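Probable acrylyl-CoA reductase AcuI (Escherichia coli, PDB 1O89) probably catalyses the NADPH-dependent reduction of acrylyl-CoA to propanoyl-CoA, working as a homodimer of the zinc-containing alcohol dehydrogenase family. Local coordinates at residues 49-55 with 121-127; 80-86 with 110-114; 103-109 with 128-134. All coordinates share one frame; numbering follows the deposited sequence.

Following the chain from its N terminus, residues 49-55 open strand 51-59 and wait for 121-127 to close contact 1, the widest loop. Contact 2 is nested wholly inside it, joining the approach to strand 85-93 with the turn at 110-114. Residues 103-109 enter before that turn and are paired only later by 128-134, so contact 3 crosses both others. All three lie in the GroES-like part of the chain and reach one sheet. Phe-86 packs on Val-53, Val-55, Ala-123 and Val-125 of contact 1, while its carbonyl probably receives a hydrogen bond from Leu-106 of contact 3; Leu-130 of contact 3 packs on Val-51 and Val-125.

Contact 1 of 3, residues 49-55 with 121-127; sequences GDVTVDV and EQARVKG
Glu-121 O is gripped by three groups: Val-55 N donates to it at 3.0 Å from well above the carbonyl plane, Asp-54 CA brings a CA-H...O contact, and a water that also donates to Val-55 O adds a second hydrogen bond. From here strands 51-55 and 122-125 run antiparallel, their axes at 155°. Val-53 with Ala-123 and Val-51 with Val-125 are the hydrogen-bonded pairs, the shortest link being Val-53 N to Ala-123 O at 2.9 Å. At the far end Asp-50 and Val-51 both face Val-125, a classic beta bulge. Beyond it Asp-50 OD1 takes Gly-127 N at 3.0 Å on its syn lone pair, in a bent bond, and OD2 accepts from a water. On the face of Thr-52, Asp-54, Gln-122 and Arg-124, the arginine chain turns at chi3 (-58°), which brings NE to Thr-52 OG1 at 3.2 Å, the hydroxyl lying 23° out of the guanidinium plane; Arg-124 CD rests 3.4 Å from Gly-49 O. Without this side chain, as with an alanine here, Thr-52 OG1 is likely to lose its donor and the Gly-49 carbonyl its aliphatic cover. Gln-122 NE2 bonds to Glu-43, and Asp-54 forms a salt bridge with Arg-91. Gln-122 OE1, buried without a polar partner in the model, faces Thr-52 CG2 at 3.7 Å. On the other face Val-53 packs on Val-104, Ala-123 on Phe-86, Val-125 on Leu-106 and Val-51 on Leu-130. The backbone ladder thus carries the pairing, while the polar face is tied mainly to outside partners.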
loop_
_atom_site.group_PDB
_atom_site.type_symbol
_atom_site.label_atom_id
_atom_site.label_comp_id
_atom_site.label_asym_id
_atom_site.label_seq_id
_atom_site.Cartn_x
_atom_site.Cartn_y
_atom_site.Cartn_z
ATOM N N GLY A 49 15.155 6.982 -31.699
ATOM C CA GLY A 49 15.539 7.733 -30.511
ATOM C C GLY A 49 16.248 9.024 -30.901
ATOM O O GLY A 49 16.842 9.115 -31.981
ATOM N N ASP A 50 16.172 10.029 -30.030
ATOM C CA ASP A 50 16.802 11.332 -30.298
ATOM C C ASP A 50 18.144 11.533 -29.575
ATOM O O ASP A 50 18.753 12.588 -29.691
ATOM C CB ASP A 50 15.839 12.502 -30.001
ATOM C CG ASP A 50 15.112 12.358 -28.678
ATOM O OD1 ASP A 50 15.640 11.690 -27.766
ATOM O OD2 ASP A 50 13.998 12.881 -28.464
ATOM N N VAL A 51 18.606 10.525 -28.841
ATOM C CA VAL A 51 19.925 10.573 -28.216
ATOM C C VAL A 51 20.651 9.266 -28.473
ATOM O O VAL A 51 20.145 8.187 -28.145
ATOM C CB VAL A 51 19.857 10.822 -26.691
ATOM C CG1 VAL A 51 21.255 11.067 -26.127
ATOM C CG2 VAL A 51 18.940 11.996 -26.371
ATOM N N THR A 52 21.831 9.372 -29.078
ATOM C CA THR A 52 22.734 8.242 -29.230
ATOM C C THR A 52 23.860 8.341 -28.198
ATOM O O THR A 52 24.460 9.400 -28.033
ATOM C CB THR A 52 23.285 8.196 -30.658
ATOM O OG1 THR A 52 22.194 8.111 -31.573
ATOM C CG2 THR A 52 24.071 6.912 -30.919
ATOM N N VAL A 53 24.118 7.235 -27.503
ATOM C CA VAL A 53 25.126 7.171 -26.448
ATOM C C VAL A 53 26.224 6.154 -26.818
ATOM O O VAL A 53 25.931 5.025 -27.238
ATOM C CB VAL A 53 24.488 6.756 -25.097
ATOM C CG1 VAL A 53 25.526 6.741 -23.982
ATOM C CG2 VAL A 53 23.326 7.679 -24.738
ATOM N N ASP A 54 27.477 6.603 -26.707
ATOM C CA ASP A 54 28.666 5.741 -26.722
ATOM C C ASP A 54 28.786 5.042 -25.374
ATOM O O ASP A 54 29.158 5.653 -24.375
ATOM C CB ASP A 54 29.939 6.560 -26.956
ATOM C CG ASP A 54 30.050 7.083 -28.374
ATOM O OD1 ASP A 54 29.691 6.352 -29.319
ATOM O OD2 ASP A 54 30.481 8.219 -28.638
ATOM N N VAL A 55 28.440 3.766 -25.348
ATOM C CA VAL A 55 28.398 3.006 -24.114
ATOM C C VAL A 55 29.818 2.651 -23.710
ATOM O O VAL A 55 30.653 2.230 -24.529
ATOM C CB VAL A 55 27.519 1.749 -24.281
ATOM C CG1 VAL A 55 27.446 0.933 -22.986
ATOM C CG2 VAL A 55 26.136 2.154 -24.717
ATOM N N GLU A 121 28.271 -1.054 -28.385
ATOM C CA GLU A 121 29.080 0.168 -28.352
ATOM C C GLU A 121 28.214 1.415 -28.457
ATOM O O GLU A 121 28.637 2.499 -28.062
ATOM C CB GLU A 121 30.117 0.177 -29.474
ATOM C CG GLU A 121 31.182 -0.891 -29.291
ATOM C CD GLU A 121 32.191 -0.940 -30.418
ATOM O OE1 GLU A 121 31.887 -0.495 -31.548
ATOM O OE2 GLU A 121 33.298 -1.439 -30.164
ATOM N N GLN A 122 27.012 1.263 -28.999
ATOM C CA GLN A 122 26.088 2.379 -29.090
ATOM C C GLN A 122 24.677 1.953 -28.750
ATOM O O GLN A 122 24.276 0.834 -29.064
ATOM C CB GLN A 122 26.096 2.962 -30.499
ATOM C CG GLN A 122 27.475 3.312 -31.059
ATOM C CD GLN A 122 27.362 4.005 -32.392
ATOM O OE1 GLN A 122 26.356 4.651 -32.657
ATOM N NE2 GLN A 122 28.387 3.874 -33.241
ATOM N N ALA A 123 23.938 2.854 -28.110
ATOM C CA ALA A 123 22.513 2.692 -27.864
ATOM C C ALA A 123 21.786 3.975 -28.268
ATOM O O ALA A 123 22.293 5.068 -28.050
ATOM C CB ALA A 123 22.275 2.394 -26.413
ATOM N N ARG A 124 20.630 3.841 -28.910
ATOM C CA ARG A 124 19.791 4.984 -29.274
ATOM C C ARG A 124 18.496 4.897 -28.464
ATOM O O ARG A 124 17.779 3.896 -28.516
ATOM C CB ARG A 124 19.496 5.004 -30.779
ATOM C CG ARG A 124 18.898 6.329 -31.274
ATOM C CD ARG A 124 18.834 6.520 -32.799
ATOM N NE ARG A 124 20.148 6.426 -33.438
ATOM C CZ ARG A 124 20.361 6.197 -34.739
ATOM N NH1 ARG A 124 19.344 6.022 -35.586
ATOM N NH2 ARG A 124 21.613 6.144 -35.201
ATOM N N VAL A 125 18.238 5.946 -27.697
ATOM C CA VAL A 125 17.125 6.000 -26.772
ATOM C C VAL A 125 16.448 7.365 -26.785
ATOM O O VAL A 125 16.967 8.327 -27.351
ATOM C CB VAL A 125 17.608 5.711 -25.340
ATOM C CG1 VAL A 125 18.153 4.266 -25.235
ATOM C CG2 VAL A 125 18.667 6.726 -24.890
ATOM N N LYS A 126 15.274 7.433 -26.169
ATOM C CA LYS A 126 14.601 8.697 -25.919
ATOM C C LYS A 126 15.313 9.432 -24.781
ATOM O O LYS A 126 15.725 8.817 -23.809
ATOM C CB LYS A 126 13.134 8.457 -25.554
ATOM C CG LYS A 126 12.328 7.771 -26.640
ATOM C CD LYS A 126 10.860 7.648 -26.240
ATOM C CE LYS A 126 9.963 7.353 -27.444
ATOM N NZ LYS A 126 9.382 5.967 -27.409
ATOM N N GLY A 127 15.434 10.755 -24.899
ATOM C CA GLY A 127 16.144 11.561 -23.916
ATOM C C GLY A 127 15.481 11.524 -22.557
ATOM O O GLY A 127 16.168 11.571 -21.536
HETATM O O HOH W 1 13.200 12.577 -25.728
HETATM O O HOH W 2 31.449 2.846 -27.016
#

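Contact 2 of 3, residues 80-86 with 110-114; sequences MIPGIDF and GVGEN
Met-80 reaches over the backbone of Glu-113 and Asn-114. Its CB is directed toward the turn, and CG stands anti to the backbone N (chi1 179°); CG is the first atom to approach Glu-113 O. Bends at chi2 and chi3 then curl the chain round that oxygen, with Met-80 SD 3.7 Å from Glu-113 O and the terminal Met-80 CE 3.5 Å from it, CE also resting on the carbonyl carbon of Asn-114. No direct hydrogen bond joins the segments, so oxygen atoms are met by carbon. Gly-112 CA points its hydrogen almost straight at Ile-81 O (3.6 Å), Pro-82 CA makes a less straight contact with Gly-112 O, and Ile-84 CA and CG2 both touch Val-111 O, CG2 at 3.3 Å. The approach is so close that a CB on Gly-112 would collide with Gly-83 C and Ile-84 N. One water bridges the two segments, donating to Gly-112 O at 2.6 Å and accepting from Gly-83 N, whose other acceptor is Asp-64 OD1. The turn itself is closed by Gly-110 O, which takes both Glu-113 N and Asn-114 N. Ile-84 CG2 rests on Glu-113 CG, the two side chains meeting at a slant; the Glu-113 carboxylate forms a salt bridge with Lys-63. Val-111 CG1 meets the edge of the Phe-86 ring at CE2, 4.1 Å away. This glycine-rich turn, packed against the chain entering strand 85-93, belongs to the GroES-like domain, probably beside the cofactor cleft: the Ile-84 side chain lies about 7 Å from that of Ser-288 and about 8 Å from that of Tyr-62, both NADP(+)-binding residues.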
loop_
_atom_site.group_PDB
_atom_site.type_symbol
_atom_site.label_atom_id
_atom_site.label_comp_id
_atom_site.label_asym_id
_atom_site.label_seq_id
_atom_site.Cartn_x
_atom_site.Cartn_y
_atom_site.Cartn_z
ATOM N N MET A 80 17.585 -8.929 -30.617
ATOM C CA MET A 80 17.589 -8.011 -29.469
ATOM C C MET A 80 18.967 -7.858 -28.885
ATOM O O MET A 80 19.663 -8.842 -28.711
ATOM C CB MET A 80 16.641 -8.544 -28.384
ATOM C CG MET A 80 16.561 -7.706 -27.114
ATOM S SD MET A 80 16.112 -5.993 -27.403
ATOM C CE MET A 80 14.746 -6.192 -28.447
ATOM N N ILE A 81 19.353 -6.624 -28.573
ATOM C CA ILE A 81 20.563 -6.359 -27.798
ATOM C C ILE A 81 20.162 -6.201 -26.322
ATOM O O ILE A 81 19.436 -5.269 -25.986
ATOM C CB ILE A 81 21.255 -5.089 -28.266
ATOM C CG1 ILE A 81 21.793 -5.254 -29.690
ATOM C CG2 ILE A 81 22.400 -4.738 -27.323
ATOM C CD1 ILE A 81 22.322 -3.963 -30.287
ATOM N N PRO A 82 20.625 -7.093 -25.450
ATOM C CA PRO A 82 20.274 -7.036 -24.032
ATOM C C PRO A 82 21.076 -5.964 -23.290
ATOM O O PRO A 82 21.837 -5.208 -23.893
ATOM C CB PRO A 82 20.626 -8.431 -23.531
ATOM C CG PRO A 82 21.739 -8.880 -24.416
ATOM C CD PRO A 82 21.556 -8.193 -25.739
ATOM N N GLY A 83 20.886 -5.901 -21.982
ATOM C CA GLY A 83 21.530 -4.902 -21.126
ATOM C C GLY A 83 20.516 -3.861 -20.690
ATOM O O GLY A 83 20.335 -2.859 -21.375
ATOM N N ILE A 84 19.849 -4.100 -19.560
ATOM C CA ILE A 84 18.862 -3.148 -19.065
ATOM C C ILE A 84 19.481 -1.895 -18.487
ATOM O O ILE A 84 18.787 -0.898 -18.329
ATOM C CB ILE A 84 17.882 -3.789 -18.033
ATOM C CG1 ILE A 84 18.608 -4.259 -16.761
ATOM C CG2 ILE A 84 17.109 -4.939 -18.685
ATOM C CD1 ILE A 84 17.662 -4.840 -15.705
ATOM N N ASP A 85 20.767 -1.950 -18.154
ATOM C CA ASP A 85 21.501 -0.783 -17.660
ATOM C C ASP A 85 22.657 -0.436 -18.595
ATOM O O ASP A 85 23.318 -1.329 -19.119
ATOM C CB ASP A 85 22.165 -1.086 -16.316
ATOM C CG ASP A 85 21.206 -1.534 -15.251
ATOM O OD1 ASP A 85 19.962 -1.373 -15.380
ATOM O OD2 ASP A 85 21.652 -2.068 -14.211
ATOM N N PHE A 86 22.903 0.847 -18.812
ATOM C CA PHE A 86 24.176 1.267 -19.379
ATOM C C PHE A 86 24.580 2.650 -18.901
ATOM O O PHE A 86 23.766 3.399 -18.395
ATOM C CB PHE A 86 24.180 1.181 -20.923
ATOM C CG PHE A 86 23.252 2.154 -21.618
ATOM C CD1 PHE A 86 23.579 3.490 -21.736
ATOM C CD2 PHE A 86 22.076 1.715 -22.189
ATOM C CE1 PHE A 86 22.728 4.372 -22.395
ATOM C CE2 PHE A 86 21.233 2.595 -22.855
ATOM C CZ PHE A 86 21.563 3.919 -22.955
ATOM N N GLY A 110 12.294 -0.586 -20.569
ATOM C CA GLY A 110 12.196 -1.660 -21.547
ATOM C C GLY A 110 13.499 -1.863 -22.325
ATOM O O GLY A 110 13.612 -2.784 -23.138
ATOM N N VAL A 111 14.485 -1.005 -22.077
ATOM C CA VAL A 111 15.787 -1.115 -22.712
ATOM C C VAL A 111 16.431 -2.441 -22.306
ATOM O O VAL A 111 16.379 -2.847 -21.146
ATOM C CB VAL A 111 16.690 0.091 -22.343
ATOM C CG1 VAL A 111 18.055 -0.027 -22.977
ATOM C CG2 VAL A 111 16.027 1.408 -22.776
ATOM N N GLY A 112 17.044 -3.118 -23.271
ATOM C CA GLY A 112 17.537 -4.468 -23.058
ATOM C C GLY A 112 16.498 -5.575 -23.117
ATOM O O GLY A 112 16.869 -6.745 -23.063
ATOM N N GLU A 113 15.221 -5.220 -23.243
ATOM C CA GLU A 113 14.128 -6.186 -23.272
ATOM C C GLU A 113 13.338 -6.103 -24.578
ATOM O O GLU A 113 13.293 -7.071 -25.333
ATOM C CB GLU A 113 13.178 -5.985 -22.084
ATOM C CG GLU A 113 13.859 -6.065 -20.730
ATOM C CD GLU A 113 12.889 -5.849 -19.586
ATOM O OE1 GLU A 113 12.240 -6.832 -19.150
ATOM O OE2 GLU A 113 12.758 -4.691 -19.135
ATOM N N ASN A 114 12.702 -4.963 -24.830
ATOM C CA ASN A 114 12.006 -4.749 -26.092
ATOM C C ASN A 114 12.565 -3.572 -26.896
ATOM O O ASN A 114 11.983 -3.157 -27.901
ATOM C CB ASN A 114 10.493 -4.615 -25.862
ATOM C CG ASN A 114 10.126 -3.445 -24.968
ATOM O OD1 ASN A 114 10.888 -2.486 -24.811
ATOM N ND2 ASN A 114 8.937 -3.514 -24.385
HETATM O O HOH W 3 18.231 -7.599 -21.058
#

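Contact 3 of 3, residues 103-109 with 128-134; sequences EVLLTGW and DWLVAMP
Asp-128 O comes within 4.1 Å of Trp-109 CZ2, while the Asp-128 carboxylate turns elsewhere to a salt bridge with Arg-97. Trp-129 follows and makes an offset stack with Trp-109: the five-membered rings are 4.0 Å apart between centroids with planes only 11° from parallel. Each CB sits over the other's five-membered ring in a CH-pi contact, Trp-109 CB being 3.7 Å from the Trp-129 centroid and close to the normal. The stack is probably close to the cofactor site, the Trp-109 side chain lying about 9 Å from that of the NADP(+)-binding Ser-288. The edge-to-face partner of Trp-129 is His-115. Trp-129 O takes a hydrogen bond from a water that accepts from Thr-107 N, so the water continues the ladder where direct pairing stops, and Leu-106 CD1 packs on Trp-129 CB. Leu-130 CD2 lies against both Val-104 CG2 and Leu-106 CB, the first at 4.0 Å. Val-131 exchanges two backbone bonds with Leu-105, N to O and O to N, each 2.9 Å. The two side chains run alongside one another on one face, with Leu-105 CD2 on Val-131 CB. Ala-132 pairs with Val-104 without hydrogen bonds, and their side chains part company. Met-133 N donates to Glu-103 O at 3.2 Å. Met-133 CG extends opposite its amide nitrogen (chi1 -170°), and bends further out bring SD to Leu-105 CD1, which also meets Pro-134 CD at 3.7 Å. Short strand 131-132 thus pairs antiparallel with strand 103-107, which pairs on with 85-93, and a tryptophan stack continues this edge of the GroES-like domain.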
loop_
_atom_site.group_PDB
_atom_site.type_symbol
_atom_site.label_atom_id
_atom_site.label_comp_id
_atom_site.label_asym_id
_atom_site.label_seq_id
_atom_site.Cartn_x
_atom_site.Cartn_y
_atom_site.Cartn_z
ATOM N N GLU A 103 28.464 12.704 -19.915
ATOM C CA GLU A 103 28.203 11.398 -19.327
ATOM C C GLU A 103 26.760 11.294 -18.813
ATOM O O GLU A 103 26.216 12.230 -18.215
ATOM C CB GLU A 103 29.231 10.969 -18.264
ATOM C CG GLU A 103 29.660 12.005 -17.236
ATOM C CD GLU A 103 31.173 12.066 -17.039
ATOM O OE1 GLU A 103 31.880 11.212 -17.623
ATOM O OE2 GLU A 103 31.663 12.978 -16.308
ATOM N N VAL A 104 26.155 10.150 -19.111
ATOM C CA VAL A 104 24.792 9.832 -18.737
ATOM C C VAL A 104 24.719 8.366 -18.304
ATOM O O VAL A 104 25.629 7.575 -18.554
ATOM C CB VAL A 104 23.790 10.075 -19.925
ATOM C CG1 VAL A 104 23.661 11.551 -20.244
ATOM C CG2 VAL A 104 24.191 9.290 -21.186
ATOM N N LEU A 105 23.638 8.011 -17.631
ATOM C CA LEU A 105 23.297 6.606 -17.446
ATOM C C LEU A 105 21.848 6.345 -17.781
ATOM O O LEU A 105 21.048 7.269 -17.951
ATOM C CB LEU A 105 23.679 6.104 -16.038
ATOM C CG LEU A 105 22.982 6.406 -14.704
ATOM C CD1 LEU A 105 23.359 7.767 -14.203
ATOM C CD2 LEU A 105 21.454 6.197 -14.676
ATOM N N LEU A 106 21.527 5.065 -17.887
ATOM C CA LEU A 106 20.178 4.613 -18.129
ATOM C C LEU A 106 19.968 3.301 -17.419
ATOM O O LEU A 106 20.850 2.429 -17.457
ATOM C CB LEU A 106 19.934 4.417 -19.629
ATOM C CG LEU A 106 18.499 3.988 -19.975
ATOM C CD1 LEU A 106 18.022 4.615 -21.278
ATOM C CD2 LEU A 106 18.339 2.455 -20.050
ATOM N N THR A 107 18.826 3.181 -16.742
ATOM C CA THR A 107 18.251 1.891 -16.364
ATOM C C THR A 107 16.774 1.856 -16.750
ATOM O O THR A 107 16.111 2.891 -16.808
ATOM C CB THR A 107 18.446 1.596 -14.863
ATOM O OG1 THR A 107 17.715 2.540 -14.067
ATOM C CG2 THR A 107 19.916 1.827 -14.478
ATOM N N GLY A 108 16.285 0.654 -17.051
ATOM C CA GLY A 108 14.875 0.413 -17.309
ATOM C C GLY A 108 14.329 0.898 -18.648
ATOM O O GLY A 108 15.031 0.951 -19.658
ATOM N N TRP A 109 13.048 1.232 -18.623
ATOM C CA TRP A 109 12.260 1.727 -19.760
ATOM C C TRP A 109 12.003 0.683 -20.853
ATOM O O TRP A 109 11.481 1.014 -21.899
ATOM C CB TRP A 109 12.868 3.002 -20.352
ATOM C CG TRP A 109 12.878 4.175 -19.413
ATOM C CD1 TRP A 109 13.967 4.752 -18.849
ATOM C CD2 TRP A 109 11.751 4.921 -18.948
ATOM N NE1 TRP A 109 13.596 5.806 -18.053
ATOM C CE2 TRP A 109 12.238 5.935 -18.098
ATOM C CE3 TRP A 109 10.376 4.851 -19.178
ATOM C CZ2 TRP A 109 11.407 6.855 -17.480
ATOM C CZ3 TRP A 109 9.543 5.765 -18.547
ATOM C CH2 TRP A 109 10.063 6.752 -17.713
ATOM N N ASP A 128 14.152 11.416 -22.558
ATOM C CA ASP A 128 13.347 11.232 -21.344
ATOM C C ASP A 128 13.731 10.003 -20.519
ATOM O O ASP A 128 13.382 9.915 -19.336
ATOM C CB ASP A 128 11.860 11.077 -21.696
ATOM C CG ASP A 128 11.286 12.272 -22.443
ATOM O OD1 ASP A 128 11.569 13.426 -22.060
ATOM O OD2 ASP A 128 10.513 12.142 -23.417
ATOM N N TRP A 129 14.398 9.041 -21.151
ATOM C CA TRP A 129 14.806 7.801 -20.491
ATOM C C TRP A 129 16.149 7.897 -19.794
ATOM O O TRP A 129 16.465 7.045 -18.961
ATOM C CB TRP A 129 14.877 6.654 -21.507
ATOM C CG TRP A 129 13.572 6.250 -22.067
ATOM C CD1 TRP A 129 12.339 6.675 -21.676
ATOM C CD2 TRP A 129 13.359 5.335 -23.147
ATOM N NE1 TRP A 129 11.373 6.074 -22.442
ATOM C CE2 TRP A 129 11.974 5.253 -23.360
ATOM C CE3 TRP A 129 14.209 4.568 -23.960
ATOM C CZ2 TRP A 129 11.410 4.439 -24.342
ATOM C CZ3 TRP A 129 13.650 3.760 -24.939
ATOM C CH2 TRP A 129 12.262 3.705 -25.125
ATOM N N LEU A 130 16.943 8.909 -20.140
ATOM C CA LEU A 130 18.307 9.034 -19.607
ATOM C C LEU A 130 18.378 9.843 -18.335
ATOM O O LEU A 130 17.530 10.675 -18.057
ATOM C CB LEU A 130 19.246 9.694 -20.617
ATOM C CG LEU A 130 19.517 8.955 -21.917
ATOM C CD1 LEU A 130 20.011 9.955 -22.941
ATOM C CD2 LEU A 130 20.536 7.847 -21.716
ATOM N N VAL A 131 19.443 9.609 -17.588
ATOM C CA VAL A 131 19.738 10.377 -16.403
ATOM C C VAL A 131 21.111 11.015 -16.567
ATOM O O VAL A 131 22.102 10.319 -16.828
ATOM C CB VAL A 131 19.722 9.491 -15.143
ATOM C CG1 VAL A 131 20.036 10.322 -13.893
ATOM C CG2 VAL A 131 18.380 8.794 -15.010
ATOM N N ALA A 132 21.164 12.337 -16.408
ATOM C CA ALA A 132 22.433 13.059 -16.369
ATOM C C ALA A 132 23.280 12.485 -15.244
ATOM O O ALA A 132 22.783 12.300 -14.136
ATOM C CB ALA A 132 22.197 14.545 -16.149
ATOM N N MET A 133 24.542 12.180 -15.540
ATOM C CA MET A 133 25.431 11.557 -14.565
ATOM C C MET A 133 25.416 12.439 -13.333
ATOM O O MET A 133 25.797 13.596 -13.424
ATOM C CB MET A 133 26.863 11.427 -15.107
ATOM C CG MET A 133 27.809 10.580 -14.247
ATOM S SD MET A 133 27.368 8.773 -14.307
ATOM C CE MET A 133 27.238 8.481 -12.833
ATOM N N PRO A 134 24.935 11.925 -12.201
ATOM C CA PRO A 134 24.923 12.707 -10.956
ATOM C C PRO A 134 26.330 12.999 -10.447
ATOM O O PRO A 134 27.244 12.188 -10.652
ATOM C CB PRO A 134 24.184 11.792 -9.966
ATOM C CG PRO A 134 23.524 10.757 -10.790
ATOM C CD PRO A 134 24.358 10.584 -11.999
HETATM O O HOH W 4 17.109 5.562 -16.680
#